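Local coordinates for 2-methyl-aconitate isomerase (Shewanella oneidensis, PDB 5K87) that catalyses the isomerisation of 2-methyl-trans-aconitate to 2-methyl-cis-aconitate in the 2-methylcitrate cycle that breaks down propionate, and works as a homodimer, at the interface of chains A and B. Coordinates in Å, arbitrary orientation; residue numbers count along the deposited sequence, not the author numbering. Chains: chain A/B, 2-methyl-aconitate isomerase.

Contact 1: the interface of chains A and B. Residues chain A 169-173, 296-297, 359; chain B 58-59.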
loop_
_atom_site.group_PDB
_atom_site.type_symbol
_atom_site.label_atom_id
_atom_site.label_comp_id
_atom_site.label_asym_id
_atom_site.label_seq_id
_atom_site.Cartn_x
_atom_site.Cartn_y
_atom_site.Cartn_z
ATOM N N LEU A 169 -1.065 19.264 -5.971
ATOM C CA LEU A 169 -1.886 19.131 -4.772
ATOM C C LEU A 169 -0.958 18.660 -3.671
ATOM O O LEU A 169 -0.169 17.742 -3.903
ATOM C CB LEU A 169 -2.945 18.027 -4.932
ATOM C CG LEU A 169 -3.823 17.719 -6.141
ATOM C CD1 LEU A 169 -4.769 16.574 -5.815
ATOM C CD2 LEU A 169 -4.618 18.911 -6.517
ATOM N N ASP A 170 -1.070 19.238 -2.478
ATOM C CA ASP A 170 -0.320 18.735 -1.341
ATOM C C ASP A 170 -0.834 17.348 -0.980
ATOM O O ASP A 170 -2.033 17.134 -0.783
ATOM C CB ASP A 170 -0.410 19.691 -0.147
ATOM C CG ASP A 170 0.430 20.946 -0.334
ATOM O OD1 ASP A 170 1.245 20.994 -1.280
ATOM O OD2 ASP A 170 0.285 21.887 0.475
ATOM N N GLY A 171 0.088 16.395 -0.921
ATOM C CA GLY A 171 -0.260 14.998 -0.744
ATOM C C GLY A 171 -0.196 14.198 -2.034
ATOM O O GLY A 171 -0.331 12.975 -1.999
ATOM N N VAL A 172 -0.021 14.879 -3.167
ATOM C CA VAL A 172 0.156 14.199 -4.445
ATOM C C VAL A 172 1.538 14.501 -4.957
ATOM O O VAL A 172 1.920 15.661 -5.188
ATOM C CB VAL A 172 -0.892 14.573 -5.491
ATOM C CG1 VAL A 172 -0.567 13.899 -6.831
ATOM C CG2 VAL A 172 -2.271 14.152 -5.011
ATOM N N THR A 173 2.275 13.417 -5.136
ATOM C CA THR A 173 3.691 13.470 -5.383
ATOM C C THR A 173 4.042 14.275 -6.645
ATOM O O THR A 173 4.934 15.107 -6.626
ATOM C CB THR A 173 4.234 12.034 -5.468
ATOM O OG1 THR A 173 3.744 11.268 -4.339
ATOM C CG2 THR A 173 5.756 12.046 -5.500
ATOM N N SER A 296 4.212 16.309 6.395
ATOM C CA SER A 296 4.769 14.970 6.266
ATOM C C SER A 296 5.818 14.858 5.160
ATOM O O SER A 296 6.597 13.909 5.141
ATOM C CB SER A 296 3.649 13.968 6.005
ATOM O OG SER A 296 2.963 14.309 4.819
ATOM N N SER A 297 5.835 15.806 4.230
ATOM C CA SER A 297 6.846 15.794 3.176
ATOM C C SER A 297 8.112 16.541 3.575
ATOM O O SER A 297 9.111 16.499 2.853
ATOM C CB SER A 297 6.294 16.411 1.900
ATOM O OG SER A 297 6.124 17.806 2.066
ATOM N N SER A 359 -0.388 16.681 5.262
ATOM C CA SER A 359 0.432 16.698 4.051
ATOM C C SER A 359 0.633 18.083 3.437
ATOM O O SER A 359 1.291 18.198 2.402
ATOM C CB SER A 359 -0.158 15.758 2.989
ATOM O OG SER A 359 0.019 14.400 3.355
ATOM N N PRO B 58 8.262 12.020 -1.224
ATOM C CA PRO B 58 8.531 12.595 0.100
ATOM C C PRO B 58 7.404 12.334 1.114
ATOM O O PRO B 58 7.643 12.415 2.316
ATOM C CB PRO B 58 8.692 14.094 -0.182
ATOM C CG PRO B 58 8.015 14.331 -1.466
ATOM C CD PRO B 58 8.091 13.046 -2.265
ATOM N N TYR B 59 6.211 11.986 0.641
ATOM C CA TYR B 59 5.103 11.657 1.543
ATOM C C TYR B 59 5.169 10.218 2.054
ATOM O O TYR B 59 4.454 9.855 2.998
ATOM C CB TYR B 59 3.763 11.854 0.848
ATOM C CG TYR B 59 3.539 13.256 0.356
ATOM C CD1 TYR B 59 3.235 14.287 1.240
ATOM C CD2 TYR B 59 3.617 13.553 -0.998
ATOM C CE1 TYR B 59 3.029 15.581 0.785
ATOM C CE2 TYR B 59 3.423 14.848 -1.460
ATOM C CZ TYR B 59 3.119 15.852 -0.564
ATOM O OH TYR B 59 2.915 17.131 -1.035
HETATM O O HOH W 1 2.325 11.320 4.196
HETATM O O HOH W 2 3.139 17.596 -3.701
HETATM O O HOH W 3 4.697 18.821 0.044
#
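A loop of chain B pushes B:Tyr59 into a notch built from loops of chain A, a knob-and-socket element of the homodimer interface, with the ring flanked face to face by A:Gly171 and A:Ser297 and with A:Ser296 and A:Ser359 close by. The ring goes in phenol end first. CG lies beside the backbone N and anti to the carbonyl carbon (chi1 -59°), a torsion that swings the ring away from the chain B backbone toward A:Gly171. At the bottom the phenol oxygen B:Tyr59 OH accepts a hydrogen bond from A:Gly171 N at 2.9 Å, almost straight at 176°. A:Gly171 CA lies over one face of the ring, 3.7 Å from its centroid and shifted toward the rim, a CH-pi contact. Over the other face, near the rim, A:Ser297 CB comes to 3.5 Å from B:Tyr59 CE1, while A:Ser296 OG sits at the ring edge, in plane, 3.6 Å from B:Tyr59 CD1. A:Ser296 OG hydrogen-bonds to A:Ser359 OG at 3.3 Å. Two waters also hold the phenol OH, one passing on to A:Val172 O and the other to A:Ser297 OG. On the A:Ser297 side, B:Pro58 CB rests 3.9 Å from A:Ser297 CB. A phenylalanine in place of B:Tyr59 would probably leave A:Gly171 N and both waters without their shared partner. All the residues here lie in loops, and the patch centre is about 13 Å from A:Met323, a proposed catalytic proton donor/acceptor.

Contact 2: the interface of chains A and B. Residues chain A 8-9, 11, 397; chain B 162, 164-165.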
loop_
_atom_site.group_PDB
_atom_site.type_symbol
_atom_site.label_atom_id
_atom_site.label_comp_id
_atom_site.label_asym_id
_atom_site.label_seq_id
_atom_site.Cartn_x
_atom_site.Cartn_y
_atom_site.Cartn_z
ATOM N N PHE A 8 -10.349 -26.309 -8.310
ATOM C CA PHE A 8 -9.599 -25.061 -8.476
ATOM C C PHE A 8 -9.635 -24.502 -9.890
ATOM O O PHE A 8 -8.659 -24.591 -10.635
ATOM C CB PHE A 8 -8.182 -25.203 -7.930
ATOM C CG PHE A 8 -8.154 -25.738 -6.535
ATOM C CD1 PHE A 8 -8.629 -24.974 -5.481
ATOM C CD2 PHE A 8 -7.706 -27.021 -6.281
ATOM C CE1 PHE A 8 -8.632 -25.475 -4.188
ATOM C CE2 PHE A 8 -7.704 -27.528 -4.992
ATOM C CZ PHE A 8 -8.168 -26.752 -3.947
ATOM N N PRO A 9 -10.783 -23.920 -10.258
ATOM C CA PRO A 9 -10.955 -23.298 -11.569
ATOM C C PRO A 9 -10.005 -22.117 -11.731
ATOM O O PRO A 9 -9.524 -21.566 -10.735
ATOM C CB PRO A 9 -12.397 -22.772 -11.518
ATOM C CG PRO A 9 -13.050 -23.478 -10.387
ATOM C CD PRO A 9 -11.972 -23.763 -9.405
ATOM N N GLN A 11 -8.785 -18.256 -12.295
ATOM C CA GLN A 11 -9.324 -16.983 -11.846
ATOM C C GLN A 11 -10.188 -16.389 -12.944
ATOM O O GLN A 11 -9.935 -16.589 -14.137
ATOM C CB GLN A 11 -8.199 -16.006 -11.536
ATOM C CG GLN A 11 -7.300 -16.397 -10.383
ATOM C CD GLN A 11 -6.559 -15.197 -9.850
ATOM O OE1 GLN A 11 -7.033 -14.551 -8.911
ATOM N NE2 GLN A 11 -5.431 -14.851 -10.463
ATOM N N PRO A 397 -10.200 -15.443 -7.735
ATOM C CA PRO A 397 -10.695 -16.813 -7.894
ATOM C C PRO A 397 -12.198 -16.820 -8.182
ATOM O O PRO A 397 -12.928 -15.900 -7.791
ATOM C CB PRO A 397 -10.364 -17.460 -6.542
ATOM C CG PRO A 397 -9.174 -16.676 -6.049
ATOM C CD PRO A 397 -9.470 -15.258 -6.471
ATOM N N GLN B 162 -1.602 -23.033 -13.435
ATOM C CA GLN B 162 -2.583 -23.256 -12.384
ATOM C C GLN B 162 -2.255 -22.309 -11.232
ATOM O O GLN B 162 -1.283 -22.512 -10.507
ATOM C CB GLN B 162 -2.538 -24.724 -11.929
ATOM C CG GLN B 162 -3.476 -25.071 -10.767
ATOM C CD GLN B 162 -4.940 -24.978 -11.148
ATOM O OE1 GLN B 162 -5.359 -25.520 -12.172
ATOM N NE2 GLN B 162 -5.731 -24.286 -10.333
ATOM N N THR B 164 -4.713 -21.041 -8.843
ATOM C CA THR B 164 -5.547 -21.242 -7.670
ATOM C C THR B 164 -5.277 -22.613 -7.043
ATOM O O THR B 164 -4.790 -23.529 -7.706
ATOM C CB THR B 164 -7.023 -21.122 -8.042
ATOM O OG1 THR B 164 -7.325 -22.070 -9.078
ATOM C CG2 THR B 164 -7.341 -19.698 -8.544
ATOM N N GLY B 165 -5.589 -22.758 -5.761
ATOM C CA GLY B 165 -5.267 -23.984 -5.056
ATOM C C GLY B 165 -5.495 -23.839 -3.572
ATOM O O GLY B 165 -6.037 -22.829 -3.124
#
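A:Phe8 lays its ring over the backbone of B:Gly165, while B:Thr164 and B:Gln162 reach up to the chain A backbone beside it. B:Gly165 CA sits over one face of the ring, 3.7 Å from the centroid and displaced toward the rim on the CD1 side, a CH-pi contact. CG of A:Phe8 is beside its own backbone N (chi1 -51°), which turns the ring down onto the glycine. Next to it B:Thr164 points OG1 at the carbonyl of A:Pro9, giving a hydrogen bond of 2.8 Å from B:Thr164 OG1 to A:Pro9 O; the hydroxyl arrives from above the carbonyl plane. The other branch, the methyl B:Thr164 CG2, turns toward A:Gln11 and meets A:Gln11 CG at 3.8 Å, the two side chains crossing obliquely. B:Gln162 bends at chi2 (67°) and brings its amide nitrogen to the N-terminal loop of chain A. B:Gln162 NE2 donates to A:Phe8 O at 3.0 Å, and also to B:Thr164 O in its own chain at 2.9 Å. Both acceptors lie near the plane of the amide, so the two bonds together should hold that group against rotation and tie its orientation to the threonine backbone. The site fastens the N-terminal segment of one subunit onto a loop stretch of the other, adding to the homodimer interface.

Contact 3: the interface of chains A and B. Residues chain A 11, 51, 54, 64, 395-397; chain B 20, 174, 387, 389.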
loop_
_atom_site.group_PDB
_atom_site.type_symbol
_atom_site.label_atom_id
_atom_site.label_comp_id
_atom_site.label_asym_id
_atom_site.label_seq_id
_atom_site.Cartn_x
_atom_site.Cartn_y
_atom_site.Cartn_z
ATOM N N GLN A 11 -8.785 -18.256 -12.295
ATOM C CA GLN A 11 -9.324 -16.983 -11.846
ATOM C C GLN A 11 -10.188 -16.389 -12.944
ATOM O O GLN A 11 -9.935 -16.589 -14.137
ATOM C CB GLN A 11 -8.199 -16.006 -11.536
ATOM C CG GLN A 11 -7.300 -16.397 -10.383
ATOM C CD GLN A 11 -6.559 -15.197 -9.850
ATOM O OE1 GLN A 11 -7.033 -14.551 -8.911
ATOM N NE2 GLN A 11 -5.431 -14.851 -10.463
ATOM N N ARG A 51 -12.446 -9.362 -2.599
ATOM C CA ARG A 51 -11.367 -10.184 -3.109
ATOM C C ARG A 51 -10.444 -9.397 -4.033
ATOM O O ARG A 51 -9.239 -9.614 -4.032
ATOM C CB ARG A 51 -11.939 -11.407 -3.823
ATOM C CG ARG A 51 -10.929 -12.502 -4.050
ATOM C CD ARG A 51 -10.372 -13.035 -2.736
ATOM N NE ARG A 51 -9.246 -13.919 -2.996
ATOM C CZ ARG A 51 -8.010 -13.491 -3.216
ATOM N NH1 ARG A 51 -7.740 -12.186 -3.186
ATOM N NH2 ARG A 51 -7.045 -14.363 -3.445
ATOM N N GLY A 54 -8.288 -7.448 -1.590
ATOM C CA GLY A 54 -7.450 -8.306 -0.763
ATOM C C GLY A 54 -7.931 -8.408 0.678
ATOM O O GLY A 54 -7.133 -8.667 1.585
ATOM N N ASP A 64 -2.409 -9.596 -0.933
ATOM C CA ASP A 64 -3.082 -10.505 -1.854
ATOM C C ASP A 64 -4.254 -9.823 -2.559
ATOM O O ASP A 64 -5.261 -10.451 -2.853
ATOM C CB ASP A 64 -3.538 -11.756 -1.111
ATOM C CG ASP A 64 -3.623 -12.979 -1.994
ATOM O OD1 ASP A 64 -3.242 -12.936 -3.185
ATOM O OD2 ASP A 64 -4.045 -14.020 -1.424
ATOM N N ARG A 395 -8.062 -9.843 -11.498
ATOM C CA ARG A 395 -8.407 -11.248 -11.367
ATOM C C ARG A 395 -8.751 -11.611 -9.942
ATOM O O ARG A 395 -8.129 -11.111 -9.001
ATOM C CB ARG A 395 -7.251 -12.143 -11.802
ATOM C CG ARG A 395 -6.828 -11.983 -13.228
ATOM C CD ARG A 395 -6.000 -13.182 -13.639
ATOM N NE ARG A 395 -5.324 -12.951 -14.909
ATOM C CZ ARG A 395 -4.432 -13.778 -15.440
ATOM N NH1 ARG A 395 -4.123 -14.908 -14.832
ATOM N NH2 ARG A 395 -3.851 -13.474 -16.592
ATOM N N VAL A 396 -9.720 -12.505 -9.791
ATOM C CA VAL A 396 -10.012 -13.134 -8.501
ATOM C C VAL A 396 -10.372 -14.585 -8.747
ATOM O O VAL A 396 -10.803 -14.934 -9.840
ATOM C CB VAL A 396 -11.187 -12.457 -7.735
ATOM C CG1 VAL A 396 -10.840 -11.022 -7.367
ATOM C CG2 VAL A 396 -12.480 -12.520 -8.533
ATOM N N PRO A 397 -10.200 -15.443 -7.735
ATOM C CA PRO A 397 -10.695 -16.813 -7.894
ATOM C C PRO A 397 -12.198 -16.820 -8.182
ATOM O O PRO A 397 -12.928 -15.900 -7.791
ATOM C CB PRO A 397 -10.364 -17.460 -6.542
ATOM C CG PRO A 397 -9.174 -16.676 -6.049
ATOM C CD PRO A 397 -9.470 -15.258 -6.471
ATOM N N ARG B 20 1.152 -10.957 -7.146
ATOM C CA ARG B 20 1.681 -11.373 -5.853
ATOM C C ARG B 20 2.586 -12.570 -6.087
ATOM O O ARG B 20 2.195 -13.523 -6.770
ATOM C CB ARG B 20 0.574 -11.763 -4.871
ATOM C CG ARG B 20 1.143 -12.221 -3.524
ATOM C CD ARG B 20 0.109 -12.815 -2.551
ATOM N NE ARG B 20 -0.594 -13.984 -3.080
ATOM C CZ ARG B 20 -0.067 -15.201 -3.228
ATOM N NH1 ARG B 20 1.199 -15.445 -2.904
ATOM N NH2 ARG B 20 -0.822 -16.180 -3.714
ATOM N N PHE B 174 -4.850 -15.533 1.304
ATOM C CA PHE B 174 -5.689 -16.568 0.720
ATOM C C PHE B 174 -4.843 -17.700 0.142
ATOM O O PHE B 174 -3.741 -17.482 -0.348
ATOM C CB PHE B 174 -6.549 -15.925 -0.367
ATOM C CG PHE B 174 -7.441 -14.827 0.152
ATOM C CD1 PHE B 174 -8.548 -15.137 0.914
ATOM C CD2 PHE B 174 -7.168 -13.491 -0.102
ATOM C CE1 PHE B 174 -9.375 -14.140 1.412
ATOM C CE2 PHE B 174 -7.996 -12.486 0.404
ATOM C CZ PHE B 174 -9.095 -12.819 1.155
ATOM N N ARG B 387 0.072 -15.293 -7.855
ATOM C CA ARG B 387 -1.094 -15.069 -8.685
ATOM C C ARG B 387 -1.080 -13.687 -9.307
ATOM O O ARG B 387 -0.543 -12.725 -8.733
ATOM C CB ARG B 387 -2.406 -15.300 -7.938
ATOM C CG ARG B 387 -2.565 -14.485 -6.679
ATOM C CD ARG B 387 -3.901 -14.774 -5.969
ATOM N NE ARG B 387 -5.001 -14.102 -6.644
ATOM C CZ ARG B 387 -5.571 -12.956 -6.261
ATOM N NH1 ARG B 387 -5.206 -12.312 -5.156
ATOM N NH2 ARG B 387 -6.527 -12.466 -7.009
ATOM N N LEU B 389 -2.742 -10.286 -10.081
ATOM C CA LEU B 389 -3.721 -9.381 -9.482
ATOM C C LEU B 389 -4.365 -8.497 -10.542
ATOM O O LEU B 389 -5.579 -8.295 -10.536
ATOM C CB LEU B 389 -3.034 -8.501 -8.440
ATOM C CG LEU B 389 -2.247 -9.260 -7.369
ATOM C CD1 LEU B 389 -1.593 -8.306 -6.407
ATOM C CD2 LEU B 389 -3.153 -10.220 -6.615
HETATM O O HOH W 4 -7.352 -8.545 -8.286
HETATM O O HOH W 5 -6.967 -9.753 -5.834
HETATM O O HOH W 6 -3.641 -16.198 -2.912
#
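B:Arg387, with most surface buried here, reaches across the homodimer interface between A:Gln11 and A:Asp64. Its chain bends at chi3 (-77°), and the guanidinium turns two nitrogens to A:Gln11 OE1: B:Arg387 NH2 binds at 2.9 Å on a lone pair, B:Arg387 NE at 3.1 Å from above the carbonyl plane. B:Arg387 NH1 makes a salt bridge to A:Asp64 OD1 at 2.9 Å. B:Arg20 NE meets the same oxygen, A:Asp64 OD1, at 2.9 Å from the opposite face of the carboxylate, gripping it between two arginines. The other, A:Asp64 OD2, accepts from B:Phe174 N at 3.2 Å through its anti lone pair. The ring of B:Phe174 stacks against the guanidinium of A:Arg51, planes 24° apart, with A:Arg51 NE 3.8 Å from the ring centroid in a cation-pi contact. A:Arg51 also points NH1 at A:Asp64 O and meets B:Arg387 tip to tip, its NH2 over a face of that guanidinium with planes 65° apart; the aspartate probably offsets the like charges. Alongside, A:Arg395 N donates to B:Leu389 O. The cluster brings loops with A:Gln11 and A:Asp64, helix 43-53 and strand 393-396 of one subunit against strands 12-21 and 386-388 and the loop of B:Phe174, and is likely to help hold the homodimer together.

Contacts 2 and 3 are neighbours, their C-alpha centres about 9 Å apart, and they share A:Gln11 and A:Pro397: the aliphatic part of the glutamine serves one and its amide oxygen the other. Contact 1 stands apart, about 39 Å from contact 2 and 30 Å from contact 3. Because the dimer is two-fold symmetric, each has a twin with the chains exchanged, so the subunits are joined at widely spaced places, which should resist rocking. Of the three, the centre of contact 1 lies nearest A:Cys109 of chain A, about 17 Å against 32 Å for contact 2; the structure alone shows no direct part in catalysis for either.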